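Local structure of triacylglycerol lipase (Yarrowia lipolytica, 3O0D) at residues Pro211-Val216 with Met264-Ser269; Thr5-Ile10 with Gln268-Cys273; Glu54-Phe59 with Gly70-Asp75; Ala22-Ile27 with Ala48-Val53. The protein probably hydrolyses the ester bonds of triacylglycerols, as expected of an extracellular alpha/beta-hydrolase lipase of the class 3 family. All coordinates share one frame; numbering follows the deposited sequence.

Contact 1. Residues Pro211-Val216 with Met264-Ser269; sequences PDVSKV and MCQGQS
The loop P211-V216 runs almost antiparallel to M264-G267, with end-to-end directions 171° apart, and the CA atoms come closest at S214 and M264, 5.3 Å. No backbone-to-backbone hydrogen bond joins the two. The amide of Q266 does the bridging. Its chain bends at chi2 (-77°). Q266 OE1 takes the backbone N of V213 at 3.0 Å on a lone pair in the carbonyl plane, and the bond is nearly straight. Q266 NE2 gives a hydrogen to OD1 of D212, also at 3.0 Å. Q266 NE2 meets OD1 from above the carboxylate plane, 51° out of it, and OD1 lies close to the plane of the Q266 amide. These two bonds fix the rotation of the amide.

OD1 of D212 is gripped by three donors. S214 OG comes in on the syn lone pair of D212 OD1 at 2.7 Å, and S214 N closes an Asx turn. So many donors would be expected to keep the carboxylate ionised. CG2 of V213 lies 3.5 Å from O of C265.

M264 handles the apolar end. Its chain folds at chi2 and chi3, which sets M264 CE 3.6 Å from CG2 of V216. Its CB and CG lie against O of S214.

F206 of helix 195-206 covers V213, and F18 of helix 12-27 touches V216 and M264. Strand 3-8 pairs with M264 and Q266 through S8 and E6.

Contact 2. Residues Thr5-Ile10 with Gln268-Cys273; sequences TETSHI and QSNKQC
Hydrogen bonding centres on N270. Its CG is anti to the backbone N (chi1 -176°), which carries the amide over to T5-I10. N270 ND2 donates to O of E6 at 2.9 Å. The bond is bent, and the donor sits above the carbonyl plane. ND2 has a second acceptor in O of Q266. N270 OD1 turns back to its own segment and takes N of Q272 at 2.8 Å, forming an Asx turn. This lies inside a type I beta turn from N270 to C273, closed by C273 N to N270 O. With three bonds on its two ends, the buried amide is held in orientation.

The place is an outer edge of the mixed central sheet. Strand 269-270 is weakly bonded and flanks strand 3-8, which pairs in turn with strand 262-265.

One water links the side chains at the surface. It lies 2.8 Å from T7 OG1 and donates to Q272 OE1 at 2.9 Å.

Van der Waals contacts are few. CG2 of T7 reaches CB of Q272 at 3.7 Å and SG of C273 at 3.6 Å. Q272 crosses T7 at about a right angle, and Q272 CG also lies 3.4 Å from O of T5. SG of C273 is tied to C265 by a disulfide.

Contact 3. Residues Glu54-Phe59 with Gly70-Asp75; sequences ELIEEF and GYLAVD
O of L72 is gripped by two backbone donors of the opposite strand. I56 N reaches L72 O at 2.8 Å, and E57 N reaches it at 3.3 Å on a lone pair. This is a classic beta bulge: I56 and E57 both face L72, and the register slips by one. The strands 54-59 and 70-75 form an antiparallel hairpin at one edge of the central sheet. On the two sides of the bulge, E54 pairs with V74 and F59 with G70, each through two backbone hydrogen bonds.

CG of F59 lies between the backbone N and the carbonyl carbon, the crowded position (chi1 55°), which folds the ring across G70. CA of G70 lies over the F59 face, 3.9 Å from the centroid, a CH-pi contact. G70 has no side chain, and the ring lies directly on its backbone, F59 CE2 3.2 Å from G70 C. At the bulge, I56 CG1 meets CG2 of V74, which lies on the face of F59, at 3.7 Å. On the other face, CD1 of L55 touches CB of Y71 at 3.6 Å.

Helix 127-150 covers L72 and V74. The backbone sets the pairing, so polar ends can bond outside it: E54 OE2 to H76, Y71 OH to O of L24.

Contact 4. Residues Ala22-Ile27 with Ala48-Val53; sequences ARLANI and AHFPNV
This contact packs the last turns of helix 12-27 against the loop that leads into strand 53-60, an outer strand of the alpha/beta-hydrolase sheet. The loop makes a type II beta turn from F50 to V53 as it enters that strand. No hydrogen bond joins the two segments.

Stacking carries the polar side. The guanidinium of R23 lies flat on the ring of H49, with centres 3.6 Å apart and planes 9° from parallel. CZ sits over the centre of the imidazole. The R23 chain is extended from CG to NE, so the group reaches across to the loop. R23 NH2 comes to 3.4 Å of H49 NE2, but the angle is poor for a hydrogen bond. Each group bonds elsewhere: R23 NH1 donates to OE1 of Q46, and H49 ND1 pairs with O of L45. H49 ND1 faces a carbonyl oxygen and so probably carries the proton. The charge of R23 stacked on the ring would be expected to disfavour a second proton, on NE2.

Apolar contacts are made by the buried ring of F50. CG of F50 is anti to the carbonyl carbon (chi1 -74°), and the ring points at the helix. R23 meets the ring at its edge, with R23 CB 4.0 Å from F50 CE2. I27 slides past it, and I27 CD1 is 4.1 Å from F50 CE2. Behind the helix, A22 and A25 touch L187 of strand 183-187. L24 CD2 makes a CH-pi contact over the F50 face, 3.7 Å from the ring centroid and 17° off its normal.

How the contacts relate
Contacts 1 and 2 share Q268 and S269 and sit together at one edge of the central sheet. A disulfide joins them, and strand 3-8 lies beside strand 262-265. Contacts 3 and 4 lie near the other edge, and one side-chain to backbone hydrogen bond joins them. Contact 3 and contact 1 are on opposite sides of the chain's centre, with centres about 31 Å apart. Contacts 1, 3 and 4 are mostly buried, while contact 2 is more exposed and uses a water. Contact 3 relies on strand pairing, contact 1 on side-chain amide and carboxylate bonds, contact 2 on one amide. Contact 4 relies on stacking and apolar packing.

Contact 1. Residues Pro211-Val216 with Met264-Ser269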
loop_
_atom_site.group_PDB
_atom_site.type_symbol
_atom_site.label_atom_id
_atom_site.label_comp_id
_atom_site.label_asym_id
_atom_site.label_seq_id
_atom_site.Cartn_x
_atom_site.Cartn_y
_atom_site.Cartn_z
ATOM N N PRO A 211 -2.944 -2.499 18.909
ATOM C CA PRO A 211 -4.221 -3.160 18.540
ATOM C C PRO A 211 -4.043 -4.659 18.257
ATOM O O PRO A 211 -2.970 -5.110 17.835
ATOM C CB PRO A 211 -4.656 -2.469 17.282
ATOM C CG PRO A 211 -3.308 -2.012 16.626
ATOM C CD PRO A 211 -2.505 -1.554 17.856
ATOM N N ASP A 212 -5.099 -5.395 18.506
ATOM C CA ASP A 212 -5.155 -6.817 18.160
ATOM C C ASP A 212 -5.493 -6.831 16.645
ATOM O O ASP A 212 -6.603 -6.474 16.192
ATOM C CB ASP A 212 -6.194 -7.532 19.052
ATOM C CG ASP A 212 -6.458 -8.969 18.620
ATOM O OD1 ASP A 212 -5.794 -9.515 17.653
ATOM O OD2 ASP A 212 -7.419 -9.513 19.188
ATOM N N VAL A 213 -4.513 -7.263 15.851
ATOM C CA VAL A 213 -4.661 -7.270 14.376
ATOM C C VAL A 213 -4.470 -8.704 13.881
ATOM O O VAL A 213 -4.011 -8.916 12.735
ATOM C CB VAL A 213 -3.668 -6.273 13.659
ATOM C CG1 VAL A 213 -4.064 -4.780 14.058
ATOM C CG2 VAL A 213 -2.214 -6.531 14.030
ATOM N N SER A 214 -4.911 -9.672 14.661
ATOM C CA SER A 214 -4.747 -11.089 14.333
ATOM C C SER A 214 -5.815 -11.600 13.357
ATOM O O SER A 214 -5.664 -12.658 12.823
ATOM C CB SER A 214 -4.787 -11.932 15.593
ATOM O OG SER A 214 -6.042 -11.821 16.197
ATOM N N LYS A 215 -6.865 -10.808 13.142
ATOM C CA LYS A 215 -8.000 -11.240 12.329
ATOM C C LYS A 215 -8.322 -10.418 11.115
ATOM O O LYS A 215 -8.212 -9.169 11.133
ATOM C CB LYS A 215 -9.284 -11.385 13.236
ATOM C CG LYS A 215 -9.128 -12.627 14.193
ATOM C CD LYS A 215 -10.255 -12.657 15.204
ATOM C CE LYS A 215 -10.085 -13.734 16.230
ATOM N NZ LYS A 215 -9.236 -13.241 17.333
ATOM N N VAL A 216 -8.815 -11.086 10.081
ATOM C CA VAL A 216 -9.407 -10.436 8.926
ATOM C C VAL A 216 -10.887 -10.313 9.196
ATOM O O VAL A 216 -11.505 -11.289 9.677
ATOM C CB VAL A 216 -9.236 -11.289 7.677
ATOM C CG1 VAL A 216 -9.857 -10.660 6.536
ATOM C CG2 VAL A 216 -7.670 -11.485 7.411
ATOM N N MET A 264 -1.363 -13.555 9.724
ATOM C CA MET A 264 -1.578 -12.197 10.228
ATOM C C MET A 264 -0.632 -12.011 11.412
ATOM O O MET A 264 -0.538 -12.876 12.293
ATOM C CB MET A 264 -3.035 -12.142 10.770
ATOM C CG MET A 264 -4.148 -12.551 9.777
ATOM S SD MET A 264 -4.117 -11.526 8.323
ATOM C CE MET A 264 -4.769 -9.909 8.959
ATOM N N CYS A 265 0.149 -10.911 11.406
ATOM C CA CYS A 265 1.219 -10.733 12.408
ATOM C C CYS A 265 0.740 -9.711 13.412
ATOM O O CYS A 265 0.256 -8.707 12.961
ATOM C CB CYS A 265 2.426 -10.098 11.671
ATOM S SG CYS A 265 2.954 -11.252 10.315
ATOM N N GLN A 266 0.925 -9.999 14.681
ATOM C CA GLN A 266 0.741 -8.908 15.756
ATOM C C GLN A 266 1.907 -7.941 15.703
ATOM O O GLN A 266 3.031 -8.255 15.287
ATOM C CB GLN A 266 0.610 -9.447 17.109
ATOM C CG GLN A 266 -0.643 -10.356 17.280
ATOM C CD GLN A 266 -1.914 -9.637 17.408
ATOM O OE1 GLN A 266 -2.060 -8.510 16.974
ATOM N NE2 GLN A 266 -2.924 -10.321 17.971
ATOM N N GLY A 267 1.610 -6.727 16.131
ATOM C CA GLY A 267 2.664 -5.732 16.425
ATOM C C GLY A 267 3.201 -4.861 15.339
ATOM O O GLY A 267 2.979 -5.048 14.128
ATOM N N GLN A 268 4.067 -3.929 15.751
ATOM C CA GLN A 268 4.609 -3.053 14.762
ATOM C C GLN A 268 5.946 -3.610 14.202
ATOM O O GLN A 268 6.465 -3.080 13.216
ATOM C CB GLN A 268 4.796 -1.590 15.350
ATOM C CG GLN A 268 3.423 -0.919 15.630
ATOM C CD GLN A 268 3.543 0.344 16.464
ATOM O OE1 GLN A 268 2.713 1.297 16.348
ATOM N NE2 GLN A 268 4.537 0.347 17.332
ATOM N N SER A 269 6.513 -4.581 14.907
ATOM C CA SER A 269 7.669 -5.343 14.403
ATOM C C SER A 269 7.567 -6.747 14.927
ATOM O O SER A 269 7.291 -6.969 16.119
ATOM C CB SER A 269 9.001 -4.618 14.799
ATOM O OG SER A 269 10.165 -5.433 14.600
#

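Contact 2. Residues Thr5-Ile10 with Gln268-Cys273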
loop_
_atom_site.group_PDB
_atom_site.type_symbol
_atom_site.label_atom_id
_atom_site.label_comp_id
_atom_site.label_asym_id
_atom_site.label_seq_id
_atom_site.Cartn_x
_atom_site.Cartn_y
_atom_site.Cartn_z
ATOM N N THR A 5 5.834 -11.815 18.740
ATOM C CA THR A 5 6.057 -12.943 17.805
ATOM C C THR A 5 4.781 -13.755 17.550
ATOM O O THR A 5 4.892 -14.886 17.067
ATOM C CB THR A 5 7.118 -13.883 18.276
ATOM O OG1 THR A 5 6.723 -14.511 19.515
ATOM C CG2 THR A 5 8.442 -13.046 18.519
ATOM N N GLU A 6 3.650 -13.133 17.811
ATOM C CA GLU A 6 2.366 -13.832 17.632
ATOM C C GLU A 6 1.911 -13.707 16.203
ATOM O O GLU A 6 1.976 -12.633 15.566
ATOM C CB GLU A 6 1.257 -13.284 18.543
ATOM C CG GLU A 6 1.603 -13.400 20.012
ATOM C CD GLU A 6 0.402 -13.022 20.933
ATOM O OE1 GLU A 6 -0.450 -12.164 20.582
ATOM O OE2 GLU A 6 0.342 -13.586 22.046
ATOM N N THR A 7 1.455 -14.862 15.647
ATOM C CA THR A 7 0.890 -14.796 14.267
ATOM C C THR A 7 -0.313 -15.717 14.240
ATOM O O THR A 7 -0.448 -16.518 15.174
ATOM C CB THR A 7 1.879 -15.254 13.114
ATOM O OG1 THR A 7 2.248 -16.649 13.276
ATOM C CG2 THR A 7 3.157 -14.339 13.185
ATOM N N SER A 8 -1.152 -15.590 13.233
ATOM C CA SER A 8 -2.383 -16.400 13.126
ATOM C C SER A 8 -2.600 -16.734 11.639
ATOM O O SER A 8 -2.268 -15.970 10.741
ATOM C CB SER A 8 -3.609 -15.493 13.560
ATOM O OG SER A 8 -3.539 -15.284 14.970
ATOM N N HIS A 9 -3.181 -17.893 11.409
ATOM C CA HIS A 9 -3.569 -18.291 10.072
ATOM C C HIS A 9 -4.801 -17.614 9.529
ATOM O O HIS A 9 -5.505 -16.938 10.301
ATOM C CB HIS A 9 -3.742 -19.872 10.023
ATOM C CG HIS A 9 -2.464 -20.610 10.097
ATOM N ND1 HIS A 9 -1.579 -20.616 9.037
ATOM C CD2 HIS A 9 -1.853 -21.295 11.115
ATOM C CE1 HIS A 9 -0.516 -21.360 9.375
ATOM N NE2 HIS A 9 -0.647 -21.742 10.627
ATOM N N ILE A 10 -5.067 -17.809 8.219
ATOM C CA ILE A 10 -6.236 -17.184 7.587
ATOM C C ILE A 10 -7.007 -18.245 6.819
ATOM O O ILE A 10 -6.476 -19.358 6.592
ATOM C CB ILE A 10 -5.837 -16.081 6.540
ATOM C CG1 ILE A 10 -4.978 -16.622 5.365
ATOM C CG2 ILE A 10 -5.059 -14.921 7.316
ATOM C CD1 ILE A 10 -4.790 -15.498 4.245
ATOM N N GLN A 268 4.067 -3.929 15.751
ATOM C CA GLN A 268 4.609 -3.053 14.762
ATOM C C GLN A 268 5.946 -3.610 14.202
ATOM O O GLN A 268 6.465 -3.080 13.216
ATOM C CB GLN A 268 4.796 -1.590 15.350
ATOM C CG GLN A 268 3.423 -0.919 15.630
ATOM C CD GLN A 268 3.543 0.344 16.464
ATOM O OE1 GLN A 268 2.713 1.297 16.348
ATOM N NE2 GLN A 268 4.537 0.347 17.332
ATOM N N SER A 269 6.513 -4.581 14.907
ATOM C CA SER A 269 7.669 -5.343 14.403
ATOM C C SER A 269 7.567 -6.747 14.927
ATOM O O SER A 269 7.291 -6.969 16.119
ATOM C CB SER A 269 9.001 -4.618 14.799
ATOM O OG SER A 269 10.165 -5.433 14.600
ATOM N N ASN A 270 7.742 -7.762 14.044
ATOM C CA ASN A 270 7.456 -9.126 14.477
ATOM C C ASN A 270 8.480 -10.055 13.826
ATOM O O ASN A 270 8.544 -10.149 12.584
ATOM C CB ASN A 270 6.022 -9.450 14.060
ATOM C CG ASN A 270 5.550 -10.804 14.528
ATOM O OD1 ASN A 270 6.297 -11.766 14.572
ATOM N ND2 ASN A 270 4.244 -10.861 14.962
ATOM N N LYS A 271 9.289 -10.705 14.653
ATOM C CA LYS A 271 10.419 -11.484 14.089
ATOM C C LYS A 271 9.894 -12.754 13.454
ATOM O O LYS A 271 10.682 -13.525 12.793
ATOM C CB LYS A 271 11.424 -11.879 15.171
ATOM C CG LYS A 271 12.175 -10.700 15.792
ATOM C CD LYS A 271 13.317 -10.170 15.029
ATOM C CE LYS A 271 14.131 -9.125 15.918
ATOM N NZ LYS A 271 14.668 -9.572 17.292
ATOM N N GLN A 272 8.601 -13.081 13.654
ATOM C CA GLN A 272 8.061 -14.212 12.865
ATOM C C GLN A 272 7.695 -13.774 11.444
ATOM O O GLN A 272 7.400 -14.619 10.544
ATOM C CB GLN A 272 6.823 -14.781 13.584
ATOM C CG GLN A 272 7.154 -15.731 14.681
ATOM C CD GLN A 272 7.689 -17.046 14.121
ATOM O OE1 GLN A 272 7.052 -17.672 13.234
ATOM N NE2 GLN A 272 8.823 -17.500 14.646
ATOM N N CYS A 273 7.694 -12.476 11.205
ATOM C CA CYS A 273 7.309 -11.832 9.961
ATOM C C CYS A 273 8.484 -11.041 9.310
ATOM O O CYS A 273 9.554 -11.506 9.383
ATOM C CB CYS A 273 6.047 -10.998 10.097
ATOM S SG CYS A 273 4.799 -12.075 10.849
HETATM O O HOH W 1 4.566 -17.281 11.822
#

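Contact 3. Residues Glu54-Phe59 with Gly70-Asp75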
loop_
_atom_site.group_PDB
_atom_site.type_symbol
_atom_site.label_atom_id
_atom_site.label_comp_id
_atom_site.label_asym_id
_atom_site.label_seq_id
_atom_site.Cartn_x
_atom_site.Cartn_y
_atom_site.Cartn_z
ATOM N N GLU A 54 -14.733 -0.633 -14.831
ATOM C CA GLU A 54 -14.388 0.412 -15.889
ATOM C C GLU A 54 -13.302 1.318 -15.390
ATOM O O GLU A 54 -13.330 1.839 -14.259
ATOM C CB GLU A 54 -15.626 1.156 -16.340
ATOM C CG GLU A 54 -16.245 1.904 -15.278
ATOM C CD GLU A 54 -17.422 2.794 -15.799
ATOM O OE1 GLU A 54 -17.391 3.266 -16.952
ATOM O OE2 GLU A 54 -18.387 3.007 -15.042
ATOM N N LEU A 55 -12.301 1.472 -16.278
ATOM C CA LEU A 55 -11.219 2.392 -16.064
ATOM C C LEU A 55 -11.844 3.836 -16.172
ATOM O O LEU A 55 -12.563 4.124 -17.174
ATOM C CB LEU A 55 -10.166 2.164 -17.093
ATOM C CG LEU A 55 -9.004 3.197 -17.013
ATOM C CD1 LEU A 55 -8.125 3.047 -15.701
ATOM C CD2 LEU A 55 -8.148 3.087 -18.256
ATOM N N ILE A 56 -11.565 4.633 -15.157
ATOM C CA ILE A 56 -12.027 6.050 -15.203
ATOM C C ILE A 56 -10.895 6.901 -15.817
ATOM O O ILE A 56 -11.121 7.645 -16.820
ATOM C CB ILE A 56 -12.517 6.577 -13.844
ATOM C CG1 ILE A 56 -13.788 5.747 -13.415
ATOM C CG2 ILE A 56 -12.865 8.141 -14.001
ATOM C CD1 ILE A 56 -14.773 5.380 -14.583
ATOM N N GLU A 57 -9.717 6.811 -15.210
ATOM C CA GLU A 57 -8.606 7.707 -15.630
ATOM C C GLU A 57 -7.307 7.080 -15.212
ATOM O O GLU A 57 -7.209 6.560 -14.109
ATOM C CB GLU A 57 -8.733 9.068 -14.890
ATOM C CG GLU A 57 -7.778 10.113 -15.446
ATOM C CD GLU A 57 -8.157 11.571 -15.083
ATOM O OE1 GLU A 57 -9.367 11.916 -14.970
ATOM O OE2 GLU A 57 -7.201 12.373 -14.989
ATOM N N GLU A 58 -6.273 7.253 -16.057
ATOM C CA GLU A 58 -4.913 6.899 -15.632
ATOM C C GLU A 58 -4.189 8.231 -15.273
ATOM O O GLU A 58 -4.592 9.332 -15.719
ATOM C CB GLU A 58 -4.160 6.313 -16.794
ATOM C CG GLU A 58 -4.673 5.095 -17.443
ATOM C CD GLU A 58 -3.646 4.559 -18.451
ATOM O OE1 GLU A 58 -3.903 3.490 -19.030
ATOM O OE2 GLU A 58 -2.584 5.224 -18.691
ATOM N N PHE A 59 -3.147 8.147 -14.466
ATOM C CA PHE A 59 -2.287 9.301 -14.260
ATOM C C PHE A 59 -0.793 8.838 -14.282
ATOM O O PHE A 59 -0.467 7.685 -13.931
ATOM C CB PHE A 59 -2.654 10.006 -12.949
ATOM C CG PHE A 59 -2.642 9.101 -11.697
ATOM C CD1 PHE A 59 -1.541 9.026 -10.832
ATOM C CD2 PHE A 59 -3.802 8.343 -11.370
ATOM C CE1 PHE A 59 -1.543 8.209 -9.657
ATOM C CE2 PHE A 59 -3.777 7.478 -10.224
ATOM C CZ PHE A 59 -2.698 7.448 -9.376
ATOM N N GLY A 70 -0.588 5.573 -11.951
ATOM C CA GLY A 70 -1.658 4.649 -11.369
ATOM C C GLY A 70 -2.949 4.959 -12.063
ATOM O O GLY A 70 -3.031 5.478 -13.186
ATOM N N TYR A 71 -4.047 4.454 -11.445
ATOM C CA TYR A 71 -5.325 4.618 -12.173
ATOM C C TYR A 71 -6.481 4.619 -11.144
ATOM O O TYR A 71 -6.326 4.268 -9.969
ATOM C CB TYR A 71 -5.608 3.479 -13.191
ATOM C CG TYR A 71 -5.675 2.067 -12.520
ATOM C CD1 TYR A 71 -6.931 1.507 -12.104
ATOM C CD2 TYR A 71 -4.553 1.275 -12.412
ATOM C CE1 TYR A 71 -6.983 0.242 -11.519
ATOM C CE2 TYR A 71 -4.600 -0.027 -11.812
ATOM C CZ TYR A 71 -5.839 -0.509 -11.415
ATOM O OH TYR A 71 -5.894 -1.779 -10.868
ATOM N N LEU A 72 -7.594 5.128 -11.636
ATOM C CA LEU A 72 -8.812 5.184 -10.872
ATOM C C LEU A 72 -9.759 4.331 -11.650
ATOM O O LEU A 72 -10.000 4.515 -12.864
ATOM C CB LEU A 72 -9.279 6.662 -10.828
ATOM C CG LEU A 72 -10.594 6.993 -10.115
ATOM C CD1 LEU A 72 -10.666 6.540 -8.669
ATOM C CD2 LEU A 72 -10.841 8.537 -10.278
ATOM N N ALA A 73 -10.462 3.379 -10.943
ATOM C CA ALA A 73 -11.455 2.569 -11.681
ATOM C C ALA A 73 -12.682 2.348 -10.778
ATOM O O ALA A 73 -12.602 2.585 -9.565
ATOM C CB ALA A 73 -10.838 1.182 -11.987
ATOM N N VAL A 74 -13.792 1.897 -11.395
ATOM C CA VAL A 74 -15.052 1.629 -10.640
ATOM C C VAL A 74 -15.427 0.160 -10.945
ATOM O O VAL A 74 -15.530 -0.227 -12.107
ATOM C CB VAL A 74 -16.162 2.541 -11.129
ATOM C CG1 VAL A 74 -17.469 2.172 -10.338
ATOM C CG2 VAL A 74 -15.775 4.004 -10.808
ATOM N N ASP A 75 -15.670 -0.609 -9.883
ATOM C CA ASP A 75 -15.999 -2.066 -10.040
ATOM C C ASP A 75 -17.505 -2.084 -9.593
ATOM O O ASP A 75 -17.843 -1.946 -8.401
ATOM C CB ASP A 75 -15.175 -2.843 -9.092
ATOM C CG ASP A 75 -15.386 -4.364 -9.234
ATOM O OD1 ASP A 75 -16.523 -4.739 -9.593
ATOM O OD2 ASP A 75 -14.441 -5.142 -8.966
#

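Contact 4. Residues Ala22-Ile27 with Ala48-Val53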
loop_
_atom_site.group_PDB
_atom_site.type_symbol
_atom_site.label_atom_id
_atom_site.label_comp_id
_atom_site.label_asym_id
_atom_site.label_seq_id
_atom_site.Cartn_x
_atom_site.Cartn_y
_atom_site.Cartn_z
ATOM N N ALA A 22 -3.564 -7.709 -4.589
ATOM C CA ALA A 22 -2.302 -7.841 -5.283
ATOM C C ALA A 22 -2.441 -7.707 -6.785
ATOM O O ALA A 22 -1.572 -7.158 -7.464
ATOM C CB ALA A 22 -1.603 -9.243 -4.928
ATOM N N ARG A 23 -3.497 -8.276 -7.343
ATOM C CA ARG A 23 -3.716 -8.144 -8.745
ATOM C C ARG A 23 -4.002 -6.686 -9.170
ATOM O O ARG A 23 -3.505 -6.259 -10.124
ATOM C CB ARG A 23 -4.868 -8.999 -9.262
ATOM C CG ARG A 23 -4.768 -10.491 -9.054
ATOM C CD ARG A 23 -5.857 -11.165 -9.870
ATOM N NE ARG A 23 -6.076 -12.547 -9.542
ATOM C CZ ARG A 23 -5.346 -13.547 -9.970
ATOM N NH1 ARG A 23 -4.333 -13.366 -10.771
ATOM N NH2 ARG A 23 -5.672 -14.748 -9.597
ATOM N N LEU A 24 -4.833 -5.987 -8.437
ATOM C CA LEU A 24 -5.151 -4.610 -8.785
ATOM C C LEU A 24 -3.845 -3.777 -8.752
ATOM O O LEU A 24 -3.672 -2.876 -9.622
ATOM C CB LEU A 24 -6.160 -3.989 -7.822
ATOM C CG LEU A 24 -7.544 -4.584 -8.167
ATOM C CD1 LEU A 24 -8.486 -4.254 -6.928
ATOM C CD2 LEU A 24 -8.251 -4.145 -9.525
ATOM N N ALA A 25 -3.056 -3.996 -7.714
ATOM C CA ALA A 25 -1.717 -3.268 -7.655
ATOM C C ALA A 25 -0.872 -3.574 -8.824
ATOM O O ALA A 25 -0.187 -2.648 -9.360
ATOM C CB ALA A 25 -0.999 -3.674 -6.402
ATOM N N ASN A 26 -0.826 -4.826 -9.265
ATOM C CA ASN A 26 -0.036 -5.239 -10.482
ATOM C C ASN A 26 -0.459 -4.518 -11.688
ATOM O O ASN A 26 0.385 -4.039 -12.459
ATOM C CB ASN A 26 -0.118 -6.799 -10.571
ATOM C CG ASN A 26 0.175 -7.349 -11.928
ATOM O OD1 ASN A 26 -0.293 -6.856 -12.942
ATOM N ND2 ASN A 26 0.884 -8.491 -11.941
ATOM N N ILE A 27 -1.791 -4.281 -11.831
ATOM C CA ILE A 27 -2.304 -3.564 -12.981
ATOM C C ILE A 27 -1.777 -2.076 -13.030
ATOM O O ILE A 27 -1.760 -1.457 -14.127
ATOM C CB ILE A 27 -3.879 -3.716 -13.008
ATOM C CG1 ILE A 27 -4.135 -5.196 -13.317
ATOM C CG2 ILE A 27 -4.535 -2.831 -14.175
ATOM C CD1 ILE A 27 -5.637 -5.552 -12.903
ATOM N N ALA A 48 -8.262 -9.364 -16.707
ATOM C CA ALA A 48 -9.325 -10.338 -17.058
ATOM C C ALA A 48 -10.042 -10.911 -15.836
ATOM O O ALA A 48 -11.179 -11.408 -16.022
ATOM C CB ALA A 48 -8.804 -11.515 -17.900
ATOM N N HIS A 49 -9.483 -10.786 -14.673
ATOM C CA HIS A 49 -10.170 -11.236 -13.422
ATOM C C HIS A 49 -11.146 -10.240 -12.852
ATOM O O HIS A 49 -11.695 -10.483 -11.736
ATOM C CB HIS A 49 -9.113 -11.506 -12.307
ATOM C CG HIS A 49 -8.347 -12.757 -12.515
ATOM N ND1 HIS A 49 -7.253 -12.867 -13.347
ATOM C CD2 HIS A 49 -8.530 -13.982 -11.954
ATOM C CE1 HIS A 49 -6.819 -14.118 -13.339
ATOM N NE2 HIS A 49 -7.547 -14.798 -12.472
ATOM N N PHE A 50 -11.450 -9.135 -13.618
ATOM C CA PHE A 50 -12.280 -8.074 -13.062
ATOM C C PHE A 50 -13.478 -7.695 -13.950
ATOM O O PHE A 50 -13.527 -6.581 -14.579
ATOM C CB PHE A 50 -11.392 -6.837 -12.868
ATOM C CG PHE A 50 -10.499 -7.019 -11.707
ATOM C CD1 PHE A 50 -10.979 -6.952 -10.435
ATOM C CD2 PHE A 50 -9.190 -7.522 -11.951
ATOM C CE1 PHE A 50 -10.153 -7.185 -9.298
ATOM C CE2 PHE A 50 -8.345 -7.867 -10.868
ATOM C CZ PHE A 50 -8.804 -7.695 -9.548
ATOM N N PRO A 51 -14.497 -8.556 -14.016
ATOM C CA PRO A 51 -15.673 -8.246 -14.851
ATOM C C PRO A 51 -16.398 -7.040 -14.201
ATOM O O PRO A 51 -16.478 -6.870 -12.975
ATOM C CB PRO A 51 -16.587 -9.516 -14.735
ATOM C CG PRO A 51 -16.087 -10.184 -13.390
ATOM C CD PRO A 51 -14.576 -9.870 -13.288
ATOM N N ASN A 52 -17.025 -6.278 -15.069
ATOM C CA ASN A 52 -17.808 -5.088 -14.662
ATOM C C ASN A 52 -17.019 -4.004 -14.026
ATOM O O ASN A 52 -17.519 -3.210 -13.227
ATOM C CB ASN A 52 -18.980 -5.525 -13.755
ATOM C CG ASN A 52 -20.265 -4.832 -14.135
ATOM O OD1 ASN A 52 -20.317 -3.820 -14.842
ATOM N ND2 ASN A 52 -21.433 -5.404 -13.570
ATOM N N VAL A 53 -15.719 -3.924 -14.427
ATOM C CA VAL A 53 -14.886 -2.835 -13.939
ATOM C C VAL A 53 -14.669 -1.924 -15.126
ATOM O O VAL A 53 -14.488 -2.377 -16.256
ATOM C CB VAL A 53 -13.540 -3.351 -13.430
ATOM C CG1 VAL A 53 -12.475 -2.190 -13.242
ATOM C CG2 VAL A 53 -13.716 -4.098 -12.057
#